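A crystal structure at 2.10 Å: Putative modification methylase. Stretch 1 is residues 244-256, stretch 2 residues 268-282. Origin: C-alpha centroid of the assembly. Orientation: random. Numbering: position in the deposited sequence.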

# COMPACT_ATOMS: atom_id res chain seq x y z
N ALA B 244 8.34 -8.71 -19.43
CA ALA B 244 9.52 -9.51 -19.13
C ALA B 244 10.91 -8.87 -19.02
O ALA B 244 11.76 -9.37 -18.28
CB ALA B 244 9.59 -10.69 -20.08
N GLY B 245 11.17 -7.78 -19.75
CA GLY B 245 12.48 -7.18 -19.67
C GLY B 245 13.53 -8.24 -19.95
O GLY B 245 13.41 -8.98 -20.94
N THR B 246 14.55 -8.35 -19.10
CA THR B 246 15.58 -9.36 -19.32
C THR B 246 15.17 -10.76 -18.89
O THR B 246 16.00 -11.67 -18.84
CB THR B 246 16.90 -8.99 -18.63
OG1 THR B 246 16.64 -8.64 -17.27
CG2 THR B 246 17.56 -7.83 -19.35
N GLY B 247 13.88 -10.93 -18.57
CA GLY B 247 13.36 -12.24 -18.23
C GLY B 247 13.51 -12.82 -16.83
O GLY B 247 13.45 -14.04 -16.67
N THR B 248 13.68 -11.97 -15.82
CA THR B 248 13.83 -12.44 -14.45
C THR B 248 12.76 -13.46 -14.10
O THR B 248 13.06 -14.55 -13.60
CB THR B 248 13.74 -11.27 -13.46
OG1 THR B 248 14.64 -10.24 -13.86
CG2 THR B 248 14.10 -11.73 -12.05
N THR B 249 11.51 -13.12 -14.37
CA THR B 249 10.40 -14.01 -14.04
C THR B 249 10.41 -15.31 -14.83
O THR B 249 10.09 -16.37 -14.30
CB THR B 249 9.06 -13.31 -14.24
OG1 THR B 249 9.04 -12.09 -13.48
CG2 THR B 249 7.92 -14.22 -13.78
N LEU B 250 10.76 -15.23 -16.11
CA LEU B 250 10.82 -16.42 -16.96
C LEU B 250 11.88 -17.35 -16.38
O LEU B 250 11.69 -18.55 -16.29
CB LEU B 250 11.20 -16.02 -18.39
CG LEU B 250 10.16 -15.49 -19.39
CD1 LEU B 250 8.92 -14.96 -18.69
CD2 LEU B 250 10.80 -14.40 -20.24
N ILE B 251 13.02 -16.77 -16.00
CA ILE B 251 14.12 -17.53 -15.43
C ILE B 251 13.73 -18.20 -14.11
O ILE B 251 13.99 -19.38 -13.91
CB ILE B 251 15.33 -16.61 -15.21
CG1 ILE B 251 15.86 -16.16 -16.58
CG2 ILE B 251 16.41 -17.32 -14.42
CD1 ILE B 251 16.99 -15.14 -16.49
N ALA B 252 13.10 -17.43 -13.22
CA ALA B 252 12.65 -17.94 -11.93
C ALA B 252 11.68 -19.09 -12.16
O ALA B 252 11.74 -20.11 -11.48
CB ALA B 252 11.97 -16.84 -11.13
N ALA B 253 10.78 -18.93 -13.12
CA ALA B 253 9.80 -19.96 -13.43
C ALA B 253 10.46 -21.26 -13.91
O ALA B 253 10.21 -22.34 -13.38
CB ALA B 253 8.83 -19.45 -14.48
N ALA B 254 11.32 -21.14 -14.92
CA ALA B 254 11.99 -22.30 -15.47
C ALA B 254 12.91 -23.02 -14.47
O ALA B 254 13.00 -24.25 -14.48
CB ALA B 254 12.78 -21.91 -16.70
N ARG B 255 13.59 -22.26 -13.62
CA ARG B 255 14.49 -22.88 -12.65
C ARG B 255 13.71 -23.74 -11.66
O ARG B 255 14.28 -24.63 -11.04
CB ARG B 255 15.28 -21.83 -11.88
CG ARG B 255 16.35 -21.12 -12.71
CD ARG B 255 16.86 -19.90 -11.96
NE ARG B 255 17.51 -20.25 -10.70
CZ ARG B 255 18.75 -20.70 -10.61
NH1 ARG B 255 19.28 -21.00 -9.43
NH2 ARG B 255 19.48 -20.85 -11.71
N TRP B 256 12.42 -23.48 -11.52
CA TRP B 256 11.58 -24.24 -10.60
C TRP B 256 10.54 -25.16 -11.22
O TRP B 256 9.50 -25.43 -10.63
CB TRP B 256 10.92 -23.29 -9.60
CG TRP B 256 11.92 -22.80 -8.63
CD1 TRP B 256 12.76 -21.73 -8.79
CD2 TRP B 256 12.35 -23.48 -7.45
NE1 TRP B 256 13.70 -21.72 -7.78
CE2 TRP B 256 13.47 -22.78 -6.95
CE3 TRP B 256 11.90 -24.61 -6.76
CZ2 TRP B 256 14.15 -23.19 -5.80
CZ3 TRP B 256 12.58 -25.01 -5.62
CH2 TRP B 256 13.69 -24.30 -5.15
N ARG B 268 15.61 -5.76 -28.26
CA ARG B 268 16.96 -5.74 -27.71
C ARG B 268 16.98 -6.51 -26.39
O ARG B 268 17.81 -7.40 -26.19
CB ARG B 268 17.43 -4.30 -27.46
CG ARG B 268 18.87 -4.06 -27.88
CD ARG B 268 19.85 -3.94 -26.73
NE ARG B 268 19.74 -2.64 -26.07
CZ ARG B 268 20.56 -2.21 -25.11
NH1 ARG B 268 21.57 -2.98 -24.70
NH2 ARG B 268 20.36 -1.03 -24.55
N TYR B 269 16.04 -6.17 -25.51
CA TYR B 269 15.91 -6.78 -24.20
C TYR B 269 15.52 -8.24 -24.27
O TYR B 269 15.98 -9.06 -23.48
CB TYR B 269 14.87 -6.00 -23.38
CG TYR B 269 15.27 -4.57 -23.09
CD1 TYR B 269 14.31 -3.62 -22.73
CD2 TYR B 269 16.60 -4.16 -23.16
CE1 TYR B 269 14.68 -2.30 -22.44
CE2 TYR B 269 16.98 -2.85 -22.87
CZ TYR B 269 16.01 -1.93 -22.52
OH TYR B 269 16.39 -0.64 -22.23
N ALA B 270 14.65 -8.58 -25.22
CA ALA B 270 14.23 -9.97 -25.38
C ALA B 270 15.46 -10.80 -25.73
O ALA B 270 15.58 -11.94 -25.30
CB ALA B 270 13.18 -10.09 -26.49
N GLN B 271 16.38 -10.22 -26.50
CA GLN B 271 17.60 -10.92 -26.88
C GLN B 271 18.50 -11.08 -25.67
O GLN B 271 19.21 -12.07 -25.53
CB GLN B 271 18.35 -10.16 -27.97
CG GLN B 271 18.70 -10.98 -29.18
CD GLN B 271 19.39 -12.29 -28.85
OE1 GLN B 271 20.45 -12.32 -28.22
NE2 GLN B 271 18.79 -13.39 -29.26
N LEU B 272 18.48 -10.08 -24.79
CA LEU B 272 19.28 -10.15 -23.58
C LEU B 272 18.65 -11.24 -22.71
O LEU B 272 19.35 -12.02 -22.07
CB LEU B 272 19.26 -8.80 -22.85
CG LEU B 272 19.99 -7.65 -23.55
CD1 LEU B 272 19.84 -6.38 -22.73
CD2 LEU B 272 21.46 -8.00 -23.73
N ALA B 273 17.33 -11.27 -22.72
CA ALA B 273 16.57 -12.26 -21.96
C ALA B 273 16.97 -13.68 -22.36
O ALA B 273 17.24 -14.52 -21.50
CB ALA B 273 15.08 -12.05 -22.18
N LYS B 274 16.98 -13.94 -23.66
CA LYS B 274 17.34 -15.26 -24.18
C LYS B 274 18.73 -15.67 -23.74
O LYS B 274 18.95 -16.82 -23.37
CB LYS B 274 17.27 -15.28 -25.71
CG LYS B 274 18.03 -16.45 -26.31
CD LYS B 274 17.87 -16.55 -27.83
CE LYS B 274 16.46 -16.98 -28.22
NZ LYS B 274 16.39 -17.45 -29.63
N GLU B 275 19.68 -14.74 -23.82
CA GLU B 275 21.07 -15.01 -23.43
C GLU B 275 21.19 -15.22 -21.92
O GLU B 275 21.91 -16.10 -21.45
CB GLU B 275 21.97 -13.85 -23.87
CG GLU B 275 22.10 -13.70 -25.41
CD GLU B 275 22.78 -12.40 -25.85
OE1 GLU B 275 22.87 -12.16 -27.07
OE2 GLU B 275 23.22 -11.61 -24.98
N ARG B 276 20.47 -14.41 -21.15
CA ARG B 276 20.49 -14.50 -19.70
C ARG B 276 19.86 -15.83 -19.29
O ARG B 276 20.41 -16.56 -18.46
CB ARG B 276 19.71 -13.33 -19.08
CG ARG B 276 19.82 -13.26 -17.57
CD ARG B 276 18.87 -12.22 -16.96
NE ARG B 276 18.81 -12.37 -15.51
CZ ARG B 276 18.01 -11.68 -14.71
NH1 ARG B 276 18.04 -11.89 -13.40
NH2 ARG B 276 17.19 -10.77 -15.21
N PHE B 277 18.71 -16.13 -19.88
CA PHE B 277 17.97 -17.35 -19.59
C PHE B 277 18.87 -18.57 -19.76
O PHE B 277 18.96 -19.42 -18.86
CB PHE B 277 16.78 -17.46 -20.54
CG PHE B 277 15.84 -18.60 -20.23
CD1 PHE B 277 14.69 -18.39 -19.49
CD2 PHE B 277 16.09 -19.88 -20.74
CE1 PHE B 277 13.78 -19.42 -19.26
CE2 PHE B 277 15.19 -20.92 -20.51
CZ PHE B 277 14.03 -20.69 -19.77
N ALA B 278 19.53 -18.66 -20.91
CA ALA B 278 20.42 -19.78 -21.20
C ALA B 278 21.62 -19.78 -20.27
O ALA B 278 22.35 -20.77 -20.18
CB ALA B 278 20.88 -19.71 -22.66
N ARG B 279 21.82 -18.68 -19.57
CA ARG B 279 22.94 -18.54 -18.65
C ARG B 279 22.51 -19.00 -17.25
O ARG B 279 23.28 -19.62 -16.52
CB ARG B 279 23.36 -17.07 -18.61
CG ARG B 279 24.81 -16.79 -18.26
CD ARG B 279 25.05 -15.28 -18.27
NE ARG B 279 24.71 -14.68 -19.56
CZ ARG B 279 24.12 -13.50 -19.72
NH1 ARG B 279 23.85 -13.05 -20.94
NH2 ARG B 279 23.78 -12.77 -18.66
N GLU B 280 21.25 -18.73 -16.91
CA GLU B 280 20.71 -19.07 -15.59
C GLU B 280 19.85 -20.33 -15.55
O GLU B 280 19.54 -20.83 -14.47
CB GLU B 280 19.87 -17.90 -15.06
CG GLU B 280 20.43 -16.52 -15.38
CD GLU B 280 21.50 -16.06 -14.41
OE1 GLU B 280 22.44 -16.84 -14.14
OE2 GLU B 280 21.40 -14.92 -13.93
N VAL B 281 19.45 -20.85 -16.70
CA VAL B 281 18.60 -22.04 -16.72
C VAL B 281 19.26 -23.24 -17.37
O VAL B 281 19.10 -23.47 -18.57
CB VAL B 281 17.28 -21.78 -17.45
CG1 VAL B 281 16.37 -22.98 -17.30
CG2 VAL B 281 16.62 -20.53 -16.91
N PRO B 282 19.99 -24.04 -16.58
CA PRO B 282 20.67 -25.23 -17.10
C PRO B 282 19.76 -26.22 -17.80
O PRO B 282 18.71 -26.60 -17.26
CB PRO B 282 21.32 -25.82 -15.84
CG PRO B 282 20.36 -25.43 -14.76
CD PRO B 282 20.07 -23.99 -15.11
O HOH W 1 17.06 -9.89 -11.72

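The most unusual feature of this contact is how closely the backbones meet at one end: the CA atoms of Thr246 and Ala273 lie 4.0 Å apart, whereas Ile251 and Phe277 are 5.7 Å apart by the same measure and Arg255 and Val281 5.8 Å. At this near-touching point Thr246 O sits 3.2 Å from Ala273 CA, with an angle of 146° at the hydrogen, which identifies a CA-H...O contact. The lack of a side chain at Gly247 leaves room for Ala273 here. Gly247, at the N-cap position of helix 248-255, has phi/psi of 82/24; an ideal CB there would fall 3.4 Å from Ala273 CB and would also jam against the preceding carbonyl oxygen. Gly245 is a different case, since its positive phi by itself favours glycine and an ideal CB would meet nothing of the second stretch. Its carbonyl O does pack against Ala273 CB at 3.7 Å.

Arg276 reaches across from this point with its four chi angles all near 180°, and the extended chain brings NH2 between two threonine hydroxyls. The hydrogen bond from Arg276 NH2 to Thr248 OG1 measures 2.9 Å with an angle of 141°; that from NH2 to Thr246 OG1, at 3.0 Å and 127°, is weak. Both acceptors lie at the guanidinium edge, near its plane. Ile251 CD1 instead covers one face, 3.5 Å from Arg276 NE. A water accepts from Arg276 NH1 at 2.8 Å and lies 3.2 Å from Thr248 OG1, linking the same two side chains by a second route.

Further along, the two helices run at 28° to each other, with axes 9.7 Å apart at closest approach, and the space between them is filled by apolar side chains. The Phe277 side chain starts sideways, but its end comes nearer to the first helix: CZ is 3.5 Å from Ala254 CB, and CD1 is 3.8 Å from Ile251 CG1. Both neighbours approach the ring obliquely, while Leu250 O lies at its edge, 3.7 Å from Phe277 CE1. Ala254 CB also meets Val281 CG1 at 3.8 Å, and Ile251 CG2 packs 3.6 Å from Glu280 CB.

The far end closes with a polar contact. Arg255 NH2 donates to Glu280 O at 2.8 Å and 138°, the acceptor lying near the guanidinium plane, so this link uses the backbone of Glu280. Its carboxylate turns instead to its own helix, where Arg276 NE and Glu280 OE2 form a long salt bridge of 4.0 Å.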